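Local structure of ATPase associated with various cellular activities, AAA_5 (Staphylothermus marinus, 6N0S) at residues 20-32 with 102-116. The protein is an McrB protein, probably an ATP-hydrolysing subunit of a restriction endonuclease, represented here by its N-terminal EVE-like domain, which resembles PUA-like RNA-binding proteins. Residues are numbered along the deposited sequence; the frame is centred on the assembly and turned at random.
Sequences ILPTLDHIGLTLW and IFLDNGISSDTIDQY
In this EVE-like, PUA-related domain, an aromatic cluster of His26, Phe103 and Tyr116 joins the loop before strand 30-34 to the turn that links helices 92-105 and 110-124, with the helix ends on both sides of it. The His26 ring is the middle member. Tyr116 turns its edge to one face of this ring, with ring centroids 4.6 Å apart and planes at 60°. Ile27 CG1 lies over the opposite face, near its rim. His26 CB sits over the face of Phe103, 3.9 Å from the ring centroid, a CH-pi contact. The imidazole edge also points toward that face in an offset edge-to-face pair. A chi1 of 64° sets the imidazole between the backbone N and carbonyl carbon of His26, where it reaches Tyr116.

Trp32 NE1 donates to Tyr116 OH at 2.8 Å, with an N-H...O angle of 143°. The hydroxyl lies near the indole plane, so the bond runs edge to edge and ties down the far end of the tyrosine.

Pro22 CG rests 3.6 Å from Tyr116 N. Beside it, the methyls Thr23 CG2 and Thr112 CG2 meet tightly at 3.3 Å. Thr23 OG1 accepts from Asp25 N, forming an ST turn. Ile108 CD1 packs against His26 N at 3.5 Å. Leu29 meets the Asn106 amide through its two methyls, CD2 lying 3.5 Å from Asn106 OD1. Asn106 ND2 bonds back to Ile102 O.

Gly107 closes helix 92-105 with a Schellman motif, and Ser109 occupies the N-cap position of helix 110-124. On the other side of the loop, Ile27 and Leu24 pack on strand 54-61. Strand 30-34 pairs antiparallel with strand 132-136, where Thr30 and Trp32 touch Leu134, and Trp32 also touches helix 92-105.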
loop_
_atom_site.group_PDB
_atom_site.type_symbol
_atom_site.label_atom_id
_atom_site.label_comp_id
_atom_site.label_asym_id
_atom_site.label_seq_id
_atom_site.Cartn_x
_atom_site.Cartn_y
_atom_site.Cartn_z
ATOM N N ILE A 20 7.792 -11.326 -2.859
ATOM C CA ILE A 20 7.638 -12.434 -1.913
ATOM C C ILE A 20 7.641 -11.856 -0.513
ATOM O O ILE A 20 8.455 -10.985 -0.191
ATOM C CB ILE A 20 8.757 -13.476 -2.087
ATOM C CG1 ILE A 20 8.668 -14.156 -3.448
ATOM C CG2 ILE A 20 8.683 -14.567 -0.954
ATOM C CD1 ILE A 20 9.978 -14.759 -3.894
ATOM N N LEU A 21 6.722 -12.318 0.317
ATOM C CA LEU A 21 6.580 -11.826 1.674
ATOM C C LEU A 21 6.450 -13.002 2.625
ATOM O O LEU A 21 5.910 -14.035 2.248
ATOM C CB LEU A 21 5.333 -10.942 1.818
ATOM C CG LEU A 21 5.389 -9.572 1.160
ATOM C CD1 LEU A 21 4.018 -8.919 1.287
ATOM C CD2 LEU A 21 6.495 -8.721 1.785
ATOM N N PRO A 22 6.930 -12.870 3.863
ATOM C CA PRO A 22 6.754 -13.954 4.845
ATOM C C PRO A 22 5.372 -13.988 5.465
ATOM O O PRO A 22 5.056 -14.935 6.191
ATOM C CB PRO A 22 7.812 -13.627 5.895
ATOM C CG PRO A 22 7.908 -12.117 5.843
ATOM C CD PRO A 22 7.803 -11.801 4.375
ATOM N N THR A 23 4.538 -12.987 5.215
ATOM C CA THR A 23 3.228 -12.889 5.842
ATOM C C THR A 23 2.432 -11.837 5.087
ATOM O O THR A 23 3.018 -10.981 4.440
ATOM C CB THR A 23 3.335 -12.485 7.324
ATOM O OG1 THR A 23 2.030 -12.439 7.907
ATOM C CG2 THR A 23 3.969 -11.112 7.463
ATOM N N LEU A 24 1.102 -11.915 5.186
ATOM C CA LEU A 24 0.202 -10.845 4.752
ATOM C C LEU A 24 -0.457 -10.133 5.920
ATOM O O LEU A 24 -1.296 -9.250 5.703
ATOM C CB LEU A 24 -0.885 -11.407 3.822
ATOM C CG LEU A 24 -0.371 -12.205 2.612
ATOM C CD1 LEU A 24 -1.520 -12.810 1.804
ATOM C CD2 LEU A 24 0.510 -11.368 1.721
ATOM N N ASP A 25 -0.101 -10.502 7.155
ATOM C CA ASP A 25 -0.767 -9.984 8.344
ATOM C C ASP A 25 -0.533 -8.488 8.531
ATOM O O ASP A 25 -1.334 -7.814 9.187
ATOM C CB ASP A 25 -0.273 -10.735 9.593
ATOM C CG ASP A 25 -0.717 -12.198 9.629
ATOM O OD1 ASP A 25 -1.483 -12.623 8.741
ATOM O OD2 ASP A 25 -0.320 -12.919 10.574
ATOM N N HIS A 26 0.548 -7.950 7.990
ATOM C CA HIS A 26 0.805 -6.522 8.117
ATOM C C HIS A 26 -0.000 -5.677 7.129
ATOM O O HIS A 26 0.038 -4.442 7.215
ATOM C CB HIS A 26 2.261 -6.260 7.871
ATOM C CG HIS A 26 2.670 -6.606 6.481
ATOM N ND1 HIS A 26 2.582 -7.890 5.980
ATOM C CD2 HIS A 26 3.107 -5.827 5.465
ATOM C CE1 HIS A 26 2.974 -7.889 4.716
ATOM N NE2 HIS A 26 3.303 -6.653 4.385
ATOM N N ILE A 27 -0.666 -6.301 6.176
ATOM C CA ILE A 27 -1.319 -5.560 5.101
ATOM C C ILE A 27 -2.584 -4.938 5.655
ATOM O O ILE A 27 -3.388 -5.620 6.300
ATOM C CB ILE A 27 -1.614 -6.460 3.897
ATOM C CG1 ILE A 27 -0.285 -6.851 3.245
ATOM C CG2 ILE A 27 -2.461 -5.670 2.815
ATOM C CD1 ILE A 27 -0.400 -7.839 2.113
ATOM N N GLY A 28 -2.734 -3.630 5.451
ATOM C CA GLY A 28 -3.835 -2.902 6.025
ATOM C C GLY A 28 -3.445 -2.005 7.172
ATOM O O GLY A 28 -4.282 -1.216 7.623
ATOM N N LEU A 29 -2.191 -2.054 7.619
ATOM C CA LEU A 29 -1.710 -1.218 8.707
ATOM C C LEU A 29 -0.969 0.030 8.259
ATOM O O LEU A 29 -1.051 1.072 8.931
ATOM C CB LEU A 29 -0.783 -2.041 9.606
ATOM C CG LEU A 29 -1.407 -3.263 10.240
ATOM C CD1 LEU A 29 -0.329 -3.959 11.081
ATOM C CD2 LEU A 29 -2.616 -2.891 11.078
ATOM N N THR A 30 -0.186 -0.056 7.189
ATOM C CA THR A 30 0.550 1.108 6.718
ATOM C C THR A 30 0.718 1.029 5.219
ATOM O O THR A 30 0.476 -0.005 4.593
ATOM C CB THR A 30 1.949 1.249 7.341
ATOM O OG1 THR A 30 2.799 0.208 6.839
ATOM C CG2 THR A 30 1.898 1.190 8.851
ATOM N N LEU A 31 1.091 2.183 4.668
ATOM C CA LEU A 31 1.668 2.338 3.345
ATOM C C LEU A 31 3.020 2.984 3.532
ATOM O O LEU A 31 3.130 3.996 4.225
ATOM C CB LEU A 31 0.823 3.240 2.439
ATOM C CG LEU A 31 -0.659 2.898 2.272
ATOM C CD1 LEU A 31 -1.323 3.946 1.333
ATOM C CD2 LEU A 31 -0.890 1.499 1.749
ATOM N N TRP A 32 4.037 2.430 2.897
ATOM C CA TRP A 32 5.354 3.021 3.055
ATOM C C TRP A 32 6.213 2.583 1.888
ATOM O O TRP A 32 5.939 1.572 1.241
ATOM C CB TRP A 32 5.962 2.601 4.402
ATOM C CG TRP A 32 6.385 1.180 4.465
ATOM C CD1 TRP A 32 5.630 0.111 4.854
ATOM C CD2 TRP A 32 7.670 0.671 4.148
ATOM N NE1 TRP A 32 6.368 -1.038 4.791
ATOM C CE2 TRP A 32 7.630 -0.720 4.356
ATOM C CE3 TRP A 32 8.854 1.258 3.691
ATOM C CZ2 TRP A 32 8.729 -1.539 4.134
ATOM C CZ3 TRP A 32 9.941 0.453 3.463
ATOM C CH2 TRP A 32 9.880 -0.939 3.687
ATOM N N ILE A 102 4.831 -0.827 15.220
ATOM C CA ILE A 102 3.443 -0.964 14.786
ATOM C C ILE A 102 3.091 -2.433 14.580
ATOM O O ILE A 102 2.008 -2.890 14.972
ATOM C CB ILE A 102 3.191 -0.135 13.515
ATOM C CG1 ILE A 102 3.265 1.345 13.840
ATOM C CG2 ILE A 102 1.824 -0.440 12.972
ATOM C CD1 ILE A 102 3.478 2.255 12.631
ATOM N N PHE A 103 3.974 -3.197 13.932
ATOM C CA PHE A 103 3.628 -4.583 13.644
ATOM C C PHE A 103 3.545 -5.408 14.945
ATOM O O PHE A 103 2.632 -6.231 15.107
ATOM C CB PHE A 103 4.641 -5.182 12.648
ATOM C CG PHE A 103 4.630 -4.559 11.239
ATOM C CD1 PHE A 103 3.643 -3.673 10.813
ATOM C CD2 PHE A 103 5.624 -4.902 10.341
ATOM C CE1 PHE A 103 3.676 -3.129 9.512
ATOM C CE2 PHE A 103 5.659 -4.380 9.058
ATOM C CZ PHE A 103 4.683 -3.500 8.641
ATOM N N LEU A 104 4.472 -5.189 15.893
ATOM C CA LEU A 104 4.411 -5.917 17.179
ATOM C C LEU A 104 3.137 -5.580 17.938
ATOM O O LEU A 104 2.455 -6.477 18.440
ATOM C CB LEU A 104 5.636 -5.617 18.066
ATOM C CG LEU A 104 7.004 -6.203 17.658
ATOM C CD1 LEU A 104 8.182 -5.480 18.352
ATOM C CD2 LEU A 104 7.100 -7.707 17.896
ATOM N N ASP A 105 2.765 -4.298 17.987
ATOM C CA ASP A 105 1.525 -3.915 18.657
ATOM C C ASP A 105 0.283 -4.496 17.999
ATOM O O ASP A 105 -0.793 -4.436 18.605
ATOM C CB ASP A 105 1.373 -2.389 18.712
ATOM C CG ASP A 105 2.458 -1.718 19.554
ATOM O OD1 ASP A 105 3.356 -2.426 20.076
ATOM O OD2 ASP A 105 2.423 -0.475 19.679
ATOM N N ASN A 106 0.392 -5.053 16.791
ATOM C CA ASN A 106 -0.745 -5.651 16.096
ATOM C C ASN A 106 -0.655 -7.163 16.083
ATOM O O ASN A 106 -1.404 -7.827 15.355
ATOM C CB ASN A 106 -0.856 -5.074 14.671
ATOM C CG ASN A 106 -1.534 -3.729 14.663
ATOM O OD1 ASN A 106 -2.740 -3.660 14.527
ATOM N ND2 ASN A 106 -0.783 -2.662 14.915
ATOM N N GLY A 107 0.223 -7.727 16.909
ATOM C CA GLY A 107 0.262 -9.152 17.123
ATOM C C GLY A 107 1.094 -9.922 16.138
ATOM O O GLY A 107 1.032 -11.156 16.140
ATOM N N ILE A 108 1.850 -9.246 15.269
ATOM C CA ILE A 108 2.754 -9.956 14.374
ATOM C C ILE A 108 4.012 -10.331 15.140
ATOM O O ILE A 108 4.579 -9.512 15.871
ATOM C CB ILE A 108 3.096 -9.097 13.151
ATOM C CG1 ILE A 108 1.801 -8.703 12.424
ATOM C CG2 ILE A 108 4.034 -9.888 12.235
ATOM C CD1 ILE A 108 2.008 -7.860 11.194
ATOM N N SER A 109 4.474 -11.556 14.950
ATOM C CA SER A 109 5.630 -12.022 15.693
ATOM C C SER A 109 6.916 -11.287 15.294
ATOM O O SER A 109 7.113 -10.866 14.147
ATOM C CB SER A 109 5.802 -13.527 15.500
ATOM O OG SER A 109 6.671 -13.780 14.425
ATOM N N SER A 110 7.796 -11.130 16.282
ATOM C CA SER A 110 9.091 -10.508 16.061
ATOM C C SER A 110 9.882 -11.218 14.972
ATOM O O SER A 110 10.533 -10.565 14.143
ATOM C CB SER A 110 9.885 -10.500 17.373
ATOM O OG SER A 110 11.165 -9.931 17.181
ATOM N N ASP A 111 9.869 -12.549 14.977
ATOM C CA ASP A 111 10.573 -13.320 13.952
ATOM C C ASP A 111 10.045 -13.002 12.550
ATOM O O ASP A 111 10.817 -12.866 11.593
ATOM C CB ASP A 111 10.396 -14.812 14.209
ATOM C CG ASP A 111 11.159 -15.311 15.421
ATOM O OD1 ASP A 111 12.305 -14.861 15.661
ATOM O OD2 ASP A 111 10.599 -16.171 16.118
ATOM N N THR A 112 8.724 -12.959 12.392
ATOM C CA THR A 112 8.151 -12.641 11.086
ATOM C C THR A 112 8.608 -11.255 10.625
ATOM O O THR A 112 9.038 -11.090 9.483
ATOM C CB THR A 112 6.620 -12.751 11.148
ATOM O OG1 THR A 112 6.269 -14.100 11.493
ATOM C CG2 THR A 112 5.956 -12.406 9.794
ATOM N N ILE A 113 8.593 -10.276 11.525
ATOM C CA ILE A 113 9.062 -8.931 11.206
ATOM C C ILE A 113 10.521 -8.966 10.741
ATOM O O ILE A 113 10.880 -8.334 9.743
ATOM C CB ILE A 113 8.871 -8.004 12.419
ATOM C CG1 ILE A 113 7.402 -7.938 12.800
ATOM C CG2 ILE A 113 9.374 -6.616 12.122
ATOM C CD1 ILE A 113 7.143 -7.211 14.160
ATOM N N ASP A 114 11.389 -9.697 11.455
ATOM C CA ASP A 114 12.767 -9.836 10.987
ATOM C C ASP A 114 12.781 -10.319 9.527
ATOM O O ASP A 114 13.492 -9.770 8.678
ATOM C CB ASP A 114 13.582 -10.812 11.862
ATOM C CG ASP A 114 13.710 -10.423 13.355
ATOM O OD1 ASP A 114 13.588 -9.238 13.732
ATOM O OD2 ASP A 114 14.022 -11.355 14.171
ATOM N N GLN A 115 11.981 -11.344 9.214
ATOM C CA GLN A 115 11.953 -11.878 7.857
ATOM C C GLN A 115 11.411 -10.866 6.859
ATOM O O GLN A 115 11.839 -10.862 5.710
ATOM C CB GLN A 115 11.112 -13.140 7.796
ATOM C CG GLN A 115 11.761 -14.353 8.496
ATOM C CD GLN A 115 10.753 -15.349 9.027
ATOM O OE1 GLN A 115 9.662 -15.501 8.485
ATOM N NE2 GLN A 115 11.114 -16.034 10.106
ATOM N N TYR A 116 10.447 -10.037 7.272
ATOM C CA TYR A 116 9.876 -9.036 6.380
ATOM C C TYR A 116 10.951 -8.071 5.917
ATOM O O TYR A 116 11.130 -7.851 4.715
ATOM C CB TYR A 116 8.728 -8.333 7.110
ATOM C CG TYR A 116 8.074 -7.164 6.415
ATOM C CD1 TYR A 116 7.140 -7.340 5.399
ATOM C CD2 TYR A 116 8.367 -5.882 6.811
ATOM C CE1 TYR A 116 6.531 -6.239 4.792
ATOM C CE2 TYR A 116 7.787 -4.806 6.237
ATOM C CZ TYR A 116 6.875 -4.972 5.221
ATOM O OH TYR A 116 6.352 -3.820 4.707
#